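Local coordinates for putative isohexenylglutaconyl-CoA hydratase (Pseudomonas aeruginosa, PDB 4ZU2) that hydrates isohexenylglutaconyl-CoA as a member of the crotonase family and is upregulated in cells grown on the terpenoid citronellate, at the interface of chains A and B. Sequence-based numbering; all coordinates share one arbitrary frame. Chains: chain A/B, Putative isohexenylglutaconyl-CoA hydratase.

The interface of chains A and B. Residues chain A 140, 144-146; chain B 211, 214-215.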
ATOM      1  N   THR A 140      10.397 -11.536  17.231  1.00 13.63           N
ATOM      2  CA  THR A 140       9.646 -11.521  18.505  1.00 15.81           C
ATOM      3  C   THR A 140       9.455 -12.934  19.105  1.00 15.91           C
ATOM      4  O   THR A 140       9.043 -13.052  20.251  1.00 14.40           O
ATOM      5  CB  THR A 140       8.269 -10.911  18.356  1.00 12.02           C
ATOM      6  OG1 THR A 140       7.506 -11.740  17.482  1.00 17.86           O
ATOM      7  CG2 THR A 140       8.336  -9.487  17.819  1.00  8.27           C
ATOM      8  N   ILE A 144      12.970 -10.243  20.951  1.00 16.19           N
ATOM      9  CA  ILE A 144      13.522  -9.005  20.378  1.00 17.97           C
ATOM     10  C   ILE A 144      12.615  -8.419  19.257  1.00 16.10           C
ATOM     11  O   ILE A 144      11.524  -8.920  19.041  1.00  8.54           O
ATOM     12  CB  ILE A 144      14.970  -9.200  19.881  1.00 18.20           C
ATOM     13  CG1 ILE A 144      15.028 -10.070  18.628  1.00 21.13           C
ATOM     14  CG2 ILE A 144      15.841  -9.843  21.002  1.00 27.11           C
ATOM     15  CD1 ILE A 144      16.480 -10.401  18.167  1.00 23.25           C
ATOM     16  N   LEU A 145      13.089  -7.369  18.572  1.00  9.30           N
ATOM     17  CA  LEU A 145      12.257  -6.552  17.690  1.00 14.78           C
ATOM     18  C   LEU A 145      12.867  -6.577  16.308  1.00 17.69           C
ATOM     19  O   LEU A 145      14.059  -6.464  16.204  1.00 13.73           O
ATOM     20  CB  LEU A 145      12.214  -5.092  18.148  1.00 12.37           C
ATOM     21  CG  LEU A 145      12.012  -4.758  19.617  1.00 17.78           C
ATOM     22  CD1 LEU A 145      11.869  -3.219  19.810  1.00 12.05           C
ATOM     23  CD2 LEU A 145      10.822  -5.521  20.185  1.00  9.92           C
ATOM     24  N   PRO A 146      12.044  -6.732  15.250  1.00 14.21           N
ATOM     25  CA  PRO A 146      12.548  -6.392  13.923  1.00 15.35           C
ATOM     26  C   PRO A 146      12.528  -4.836  13.781  1.00 12.08           C
ATOM     27  O   PRO A 146      11.742  -4.293  13.030  1.00 16.54           O
ATOM     28  CB  PRO A 146      11.560  -7.117  12.973  1.00 15.61           C
ATOM     29  CG  PRO A 146      10.226  -7.155  13.751  1.00  7.42           C
ATOM     30  CD  PRO A 146      10.617  -7.104  15.242  1.00 10.56           C
TER
ATOM     31  N   ALA B 211       7.688  -8.017  23.525  1.00 17.37           N
ATOM     32  CA  ALA B 211       8.287  -7.909  22.217  1.00 14.39           C
ATOM     33  C   ALA B 211       7.235  -7.577  21.164  1.00 21.77           C
ATOM     34  O   ALA B 211       7.499  -6.766  20.287  1.00 19.52           O
ATOM     35  CB  ALA B 211       9.008  -9.196  21.847  1.00 12.84           C
ATOM     36  N   ALA B 214       5.874  -3.759  21.430  1.00 18.80           N
ATOM     37  CA  ALA B 214       6.785  -2.703  20.991  1.00 21.89           C
ATOM     38  C   ALA B 214       7.019  -2.750  19.470  1.00 20.68           C
ATOM     39  O   ALA B 214       7.213  -1.722  18.810  1.00 16.54           O
ATOM     40  CB  ALA B 214       8.133  -2.773  21.801  1.00 10.06           C
ATOM     41  N   THR B 215       6.985  -3.951  18.917  1.00 21.46           N
ATOM     42  CA  THR B 215       7.111  -4.129  17.488  1.00 18.06           C
ATOM     43  C   THR B 215       5.926  -3.481  16.810  1.00 19.23           C
ATOM     44  O   THR B 215       6.069  -2.766  15.789  1.00 11.70           O
ATOM     45  CB  THR B 215       7.169  -5.593  17.141  1.00 23.52           C
ATOM     46  OG1 THR B 215       8.380  -6.150  17.671  1.00 23.94           O
ATOM     47  CG2 THR B 215       7.144  -5.789  15.621  1.00 22.02           C
TER
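The loop A:Ile144 to A:Pro146, extended at A:Leu145, and the 3-10 helix 139-142 with A:Thr140 meet one turn of helix 209-221 of chain B, at B:Ala211, B:Ala214 and B:Thr215. Both chains carry the crotonase (enoyl-CoA hydratase/isomerase) fold. Family members typically form trimers, often paired into hexamers, and the deposited assembly holds three copies, so the patch probably belongs to the trimer interface.

B:Thr215 meets chain A with both its hydroxyl OG1 and its methyl CG2. Its OG1 lies beside its own backbone N (chi1 -66°) and hydrogen-bonds to the carbonyl O of B:Ala211, one turn earlier, at 2.8 Å. The donor is tilted 29° from the carbonyl plane. Carbon groups of chain A reach this hydroxyl from different directions. The methyl CG2 of A:Thr140 is 3.3 Å from B:Thr215 OG1. The ring carbon CD of A:Pro146 is 3.4 Å from the same oxygen. The proline ring and the threonine side chain stand nearly at right angles, and A:Pro146 CD also packs 3.7 Å from the methyl B:Thr215 CG2.

A:Leu145 uses its CD2 branch. This methyl lies over the turn, 3.5 Å from B:Ala211 O and 3.6 Å from B:Thr215 OG1, and flanks the hydrogen-bonded pair on one side. B:Ala214 CB touches the same methyl more loosely, at 4.2 Å. B:Ala211 CB packs against A:Thr140 CB and the carbonyl O of A:Ile144.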